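Local coordinates for protein FAD-dependent oxidoreductase (Actinomadura kijaniata, PDB 3M9V) that probably acts as a flavin-dependent oxidoreductase of the acyl-CoA dehydrogenase family, working on a dTDP-linked sugar in the biosynthesis of D-kijanose, at residues A[103-108]-A[172-177]; A[67-72]-A[129-134]. All coordinates share one frame; numbering follows the deposited sequence.

Contact 1: residues A[103-108]-A[172-177]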
loop_
_atom_site.group_PDB
_atom_site.type_symbol
_atom_site.label_atom_id
_atom_site.label_comp_id
_atom_site.label_asym_id
_atom_site.label_seq_id
_atom_site.Cartn_x
_atom_site.Cartn_y
_atom_site.Cartn_z
ATOM N N HIS A 103 9.022 2.785 -29.920
ATOM C CA HIS A 103 10.004 3.462 -29.081
ATOM C C HIS A 103 11.440 3.129 -29.530
ATOM O O HIS A 103 12.294 4.017 -29.505
ATOM C CB HIS A 103 9.874 3.049 -27.610
ATOM C CG HIS A 103 11.046 3.453 -26.771
ATOM N ND1 HIS A 103 12.105 2.607 -26.501
ATOM C CD2 HIS A 103 11.351 4.637 -26.186
ATOM C CE1 HIS A 103 12.998 3.237 -25.753
ATOM N NE2 HIS A 103 12.571 4.478 -25.567
ATOM N N MET A 104 11.728 1.893 -29.931
ATOM C CA MET A 104 13.128 1.518 -30.269
ATOM C C MET A 104 13.555 2.334 -31.500
ATOM O O MET A 104 14.663 2.862 -31.582
ATOM C CB MET A 104 13.213 0.026 -30.659
ATOM C CG MET A 104 12.880 -1.002 -29.544
ATOM S SD MET A 104 13.657 -0.650 -27.946
ATOM C CE MET A 104 15.340 -1.034 -28.402
ATOM N N GLN A 105 12.651 2.490 -32.464
ATOM C CA GLN A 105 12.993 3.310 -33.628
ATOM C C GLN A 105 13.161 4.790 -33.288
ATOM O O GLN A 105 14.131 5.425 -33.705
ATOM C CB GLN A 105 11.905 3.228 -34.694
ATOM C CG GLN A 105 12.242 4.080 -35.929
ATOM C CD GLN A 105 13.110 3.301 -36.932
ATOM O OE1 GLN A 105 13.586 2.201 -36.642
ATOM N NE2 GLN A 105 13.307 3.870 -38.115
ATOM N N LEU A 106 12.171 5.350 -32.593
ATOM C CA LEU A 106 12.199 6.778 -32.271
ATOM C C LEU A 106 13.393 7.154 -31.404
ATOM O O LEU A 106 14.032 8.186 -31.606
ATOM C CB LEU A 106 10.897 7.286 -31.645
ATOM C CG LEU A 106 9.665 7.026 -32.525
ATOM C CD1 LEU A 106 8.475 7.814 -32.023
ATOM C CD2 LEU A 106 9.931 7.456 -33.947
ATOM N N SER A 107 13.699 6.355 -30.396
ATOM C CA SER A 107 14.779 6.818 -29.547
ATOM C C SER A 107 16.119 6.615 -30.248
ATOM O O SER A 107 17.051 7.368 -29.978
ATOM C CB SER A 107 14.814 6.065 -28.221
ATOM O OG SER A 107 15.035 4.709 -28.520
ATOM N N ARG A 108 16.242 5.605 -31.108
ATOM C CA ARG A 108 17.441 5.492 -31.943
ATOM C C ARG A 108 17.644 6.716 -32.861
ATOM O O ARG A 108 18.782 7.150 -33.094
ATOM C CB ARG A 108 17.443 4.132 -32.658
ATOM C CG ARG A 108 18.708 3.749 -33.422
ATOM C CD ARG A 108 19.989 3.758 -32.598
ATOM N NE ARG A 108 20.020 2.640 -31.672
ATOM C CZ ARG A 108 21.010 2.396 -30.821
ATOM N NH1 ARG A 108 20.939 1.330 -30.029
ATOM N NH2 ARG A 108 22.063 3.203 -30.783
ATOM N N VAL A 172 15.131 -8.661 -28.234
ATOM C CA VAL A 172 15.376 -7.578 -29.195
ATOM C C VAL A 172 14.056 -7.191 -29.841
ATOM O O VAL A 172 13.655 -7.804 -30.836
ATOM C CB VAL A 172 16.346 -8.031 -30.306
ATOM C CG1 VAL A 172 16.633 -6.846 -31.236
ATOM C CG2 VAL A 172 17.665 -8.547 -29.667
ATOM N N SER A 173 13.372 -6.186 -29.301
ATOM C CA SER A 173 12.054 -5.825 -29.827
ATOM C C SER A 173 12.098 -5.281 -31.262
ATOM O O SER A 173 13.083 -4.635 -31.630
ATOM C CB SER A 173 11.420 -4.749 -28.925
ATOM O OG SER A 173 11.284 -5.262 -27.610
ATOM N N MET A 174 11.032 -5.499 -32.029
ATOM C CA MET A 174 10.953 -5.010 -33.406
ATOM C C MET A 174 11.832 -5.812 -34.375
ATOM O O MET A 174 11.841 -5.542 -35.583
ATOM C CB MET A 174 11.278 -3.505 -33.511
ATOM C CG MET A 174 10.702 -2.873 -34.797
ATOM S SD MET A 174 10.799 -1.081 -34.874
ATOM C CE MET A 174 12.511 -0.769 -34.456
ATOM N N ALA A 175 12.587 -6.778 -33.854
ATOM C CA ALA A 175 13.508 -7.537 -34.702
ATOM C C ALA A 175 12.888 -8.110 -35.984
ATOM O O ALA A 175 13.516 -8.192 -37.034
ATOM C CB ALA A 175 14.254 -8.617 -33.906
ATOM N N PRO A 176 11.611 -8.503 -35.930
ATOM C CA PRO A 176 11.073 -9.110 -37.146
ATOM C C PRO A 176 11.100 -8.221 -38.392
ATOM O O PRO A 176 11.159 -8.757 -39.503
ATOM C CB PRO A 176 9.645 -9.467 -36.731
ATOM C CG PRO A 176 9.838 -9.837 -35.259
ATOM C CD PRO A 176 10.746 -8.741 -34.758
ATOM N N VAL A 177 11.063 -6.901 -38.246
ATOM C CA VAL A 177 11.095 -6.047 -39.433
ATOM C C VAL A 177 12.418 -5.287 -39.461
ATOM O O VAL A 177 12.592 -4.367 -40.255
ATOM C CB VAL A 177 9.859 -5.089 -39.531
ATOM C CG1 VAL A 177 8.553 -5.884 -39.642
ATOM C CG2 VAL A 177 9.724 -4.189 -38.303
#
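Met174 reaches out of the loop that follows strand 163-172 and lays its terminal methyl against helix 96-118, between the neighbouring residues Met104 and Gln105. Its CE lies 3.9 Å from CB of Met104 and 3.8 Å from the backbone N of Gln105, so the methyl sits on Gln105 N as well as on the side-chain atoms around it. The reach comes from an extended stem: CG stands anti to the backbone N (chi1 -159°), the next torsion is also extended, and the chain bends just at its end, where chi3 swings the methyl over the helix.

Met104 answers with the root of its side chain. Its CG meets CB of Ser173 at 4.1 Å, and two bends further along fold the chain back. Beyond the loop, Met104 also touches Ser143 on strand 141-147.

Gln105 crosses the Met174 chain at a slant, its amide oxygen OE1 coming to 3.8 Å from the same CE. This is plain van der Waals contact, because the amide is committed to other partners: OE1 accepts from the backbone N of Val141, and NE2 donates to the carbonyl oxygens of Met65 and Ala139. Those bonds fix the amide's rotation and hold it as a firm wall for the methyl.

On the loop side, a type II beta turn from Val172 to Ala175 presents Ser173 and Met174 together. The hydroxyl of Ser173 is hydrogen-bonded to Thr224 OG1, and this serine binds FMN, although no flavin is bound to this chain in the model. The contact thus joins the helical N-terminal domain to the beta-sheet middle domain, the interface beside the flavin site of the acyl-CoA dehydrogenase fold.

Contact 2: residues A[67-72]-A[129-134]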
loop_
_atom_site.group_PDB
_atom_site.type_symbol
_atom_site.label_atom_id
_atom_site.label_comp_id
_atom_site.label_asym_id
_atom_site.label_seq_id
_atom_site.Cartn_x
_atom_site.Cartn_y
_atom_site.Cartn_z
ATOM N N ALA A 67 10.544 10.203 -37.652
ATOM C CA ALA A 67 10.031 11.363 -36.920
ATOM C C ALA A 67 11.126 12.056 -36.121
ATOM O O ALA A 67 11.088 13.279 -35.938
ATOM C CB ALA A 67 8.860 10.975 -35.950
ATOM N N THR A 68 12.058 11.279 -35.579
ATOM C CA THR A 68 13.103 11.850 -34.731
ATOM C C THR A 68 14.440 12.050 -35.472
ATOM O O THR A 68 15.505 12.285 -34.876
ATOM C CB THR A 68 13.332 11.002 -33.453
ATOM O OG1 THR A 68 13.543 9.636 -33.837
ATOM C CG2 THR A 68 12.089 11.038 -32.532
ATOM N N VAL A 69 14.403 11.940 -36.796
ATOM C CA VAL A 69 15.564 12.325 -37.594
ATOM C C VAL A 69 15.587 13.849 -37.713
ATOM O O VAL A 69 14.547 14.467 -37.923
ATOM C CB VAL A 69 15.495 11.681 -38.999
ATOM C CG1 VAL A 69 16.618 12.224 -39.883
ATOM C CG2 VAL A 69 15.582 10.151 -38.861
ATOM N N PRO A 70 16.759 14.478 -37.566
ATOM C CA PRO A 70 16.912 15.934 -37.696
ATOM C C PRO A 70 16.259 16.467 -38.987
ATOM O O PRO A 70 16.337 15.835 -40.047
ATOM C CB PRO A 70 18.419 16.093 -37.783
ATOM C CG PRO A 70 18.937 15.002 -36.898
ATOM C CD PRO A 70 18.011 13.817 -37.169
ATOM N N ALA A 71 15.567 17.600 -38.921
ATOM C CA ALA A 71 15.042 18.171 -40.158
ATOM C C ALA A 71 16.138 18.416 -41.212
ATOM O O ALA A 71 15.892 18.248 -42.403
ATOM C CB ALA A 71 14.232 19.441 -39.886
ATOM N N GLU A 72 17.346 18.765 -40.787
ATOM C CA GLU A 72 18.467 18.881 -41.715
ATOM C C GLU A 72 18.530 17.671 -42.637
ATOM O O GLU A 72 18.969 17.832 -43.769
ATOM C CB GLU A 72 19.822 18.959 -40.997
ATOM C CG GLU A 72 20.100 20.229 -40.190
ATOM C CD GLU A 72 19.575 20.221 -38.749
ATOM O OE1 GLU A 72 20.283 20.795 -37.889
ATOM O OE2 GLU A 72 18.476 19.684 -38.449
ATOM N N ARG A 129 24.185 8.069 -42.728
ATOM C CA ARG A 129 23.611 7.115 -43.675
ATOM C C ARG A 129 22.369 6.448 -43.093
ATOM O O ARG A 129 21.317 6.382 -43.733
ATOM C CB ARG A 129 24.616 6.061 -44.151
ATOM C CG ARG A 129 24.148 5.486 -45.490
ATOM C CD ARG A 129 25.256 5.215 -46.515
ATOM N NE ARG A 129 26.216 4.206 -46.061
ATOM C CZ ARG A 129 27.463 4.470 -45.679
ATOM N NH1 ARG A 129 28.234 3.470 -45.273
ATOM N NH2 ARG A 129 27.940 5.710 -45.712
ATOM N N ILE A 130 22.476 5.968 -41.857
ATOM C CA ILE A 130 21.303 5.320 -41.269
ATOM C C ILE A 130 20.073 6.232 -41.134
ATOM O O ILE A 130 18.933 5.835 -41.401
ATOM C CB ILE A 130 21.678 4.679 -39.926
ATOM C CG1 ILE A 130 22.751 3.627 -40.198
ATOM C CG2 ILE A 130 20.438 4.067 -39.298
ATOM C CD1 ILE A 130 23.375 3.016 -38.958
ATOM N N LEU A 131 20.317 7.450 -40.660
ATOM C CA LEU A 131 19.282 8.457 -40.429
ATOM C C LEU A 131 18.530 8.812 -41.720
ATOM O O LEU A 131 17.290 8.833 -41.705
ATOM C CB LEU A 131 19.860 9.709 -39.747
ATOM C CG LEU A 131 20.326 9.643 -38.282
ATOM C CD1 LEU A 131 21.256 10.823 -37.960
ATOM C CD2 LEU A 131 19.139 9.685 -37.298
ATOM N N ARG A 132 19.227 9.053 -42.835
ATOM C CA ARG A 132 18.454 9.231 -44.072
ATOM C C ARG A 132 17.765 7.940 -44.466
ATOM O O ARG A 132 16.653 7.949 -44.971
ATOM C CB ARG A 132 19.268 9.738 -45.266
ATOM C CG ARG A 132 20.698 10.087 -44.961
ATOM C CD ARG A 132 21.339 10.670 -46.211
ATOM N NE ARG A 132 20.689 11.928 -46.560
ATOM C CZ ARG A 132 21.287 13.106 -46.438
ATOM N NH1 ARG A 132 20.627 14.207 -46.755
ATOM N NH2 ARG A 132 22.537 13.156 -45.992
ATOM N N GLY A 133 18.385 6.795 -44.213
ATOM C CA GLY A 133 17.585 5.581 -44.325
ATOM C C GLY A 133 16.237 5.593 -43.613
ATOM O O GLY A 133 15.213 5.152 -44.163
ATOM N N MET A 134 16.243 6.066 -42.364
ATOM C CA MET A 134 15.050 5.959 -41.518
ATOM C C MET A 134 13.946 6.800 -42.140
ATOM O O MET A 134 12.772 6.422 -42.154
ATOM C CB MET A 134 15.345 6.381 -40.072
ATOM C CG MET A 134 16.430 5.546 -39.396
ATOM S SD MET A 134 17.017 6.136 -37.788
ATOM C CE MET A 134 15.469 6.289 -36.916
#
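Val69 sets both its methyls against Leu131 on helix 121-136. CG2 lies 3.6 Å from the carbonyl oxygen of Leu131 and 3.9 Å from its CD2, while CG1 packs near the same oxygen and 4.1 Å from Leu131 CB. The two side chains run antiparallel and lie alongside each other, each reaching toward the other's backbone. With CG1 anti to the backbone N (chi1 173°), CG2 is left on the N side of the valine, where it can also meet CB of Met134 at 4.0 Å, about one helical turn on from Leu131. Pro70 adds a looser touch, its ring CD 4.3 Å from Leu131 CD2. An alanine at Val69 would remove both methyls and is likely to leave a gap against Leu131 and Met134, with the loop less firmly seated on the helix.

Apart from the touch on that carbonyl oxygen this is apolar packing within the alpha-helical N-terminal domain of the acyl-CoA dehydrogenase fold, where the loop between helices 53-61 and 81-94 lies against helix 121-136.

Further out, several bonds fix where the loop runs. Backbone hydrogen bonds tie Ala67 to Val78 and Val69 to Gly77, and the Thr68 hydroxyl is hydrogen-bonded to the carbonyl oxygen of Leu106 on helix 96-118. At the far end of the segment Glu72 OE1 makes a salt bridge with Arg117 NH2, on the same helix that Pro70 touches. Leu131 also packs on Leu73, the next residue of the chain after Glu72. Arg132 touches Leu73 too, and its NH2 makes a salt bridge with Glu128 OE1.

Overall arrangement
Contacts 1 and 2 lie about 15 Å apart, centre to centre, and meet through helix 96-118. The Thr68 OG1 to Leu106 O bond, 2.7 Å long, ties them, and Gln105 NE2 packs 3.5 Å from Met134 CE. Gln105 therefore touches Met174 of the middle domain as well as Met134 of helix 121-136. Both contacts lie near the bound dTDP without touching it: the side chain of Met104 is about 9 Å from the nucleotide and about 5 Å from that of Ile145 of the FMN site, whereas the Leu131 side chain is about 10 Å from dTDP and about 7 Å from that of Glu115, which binds it.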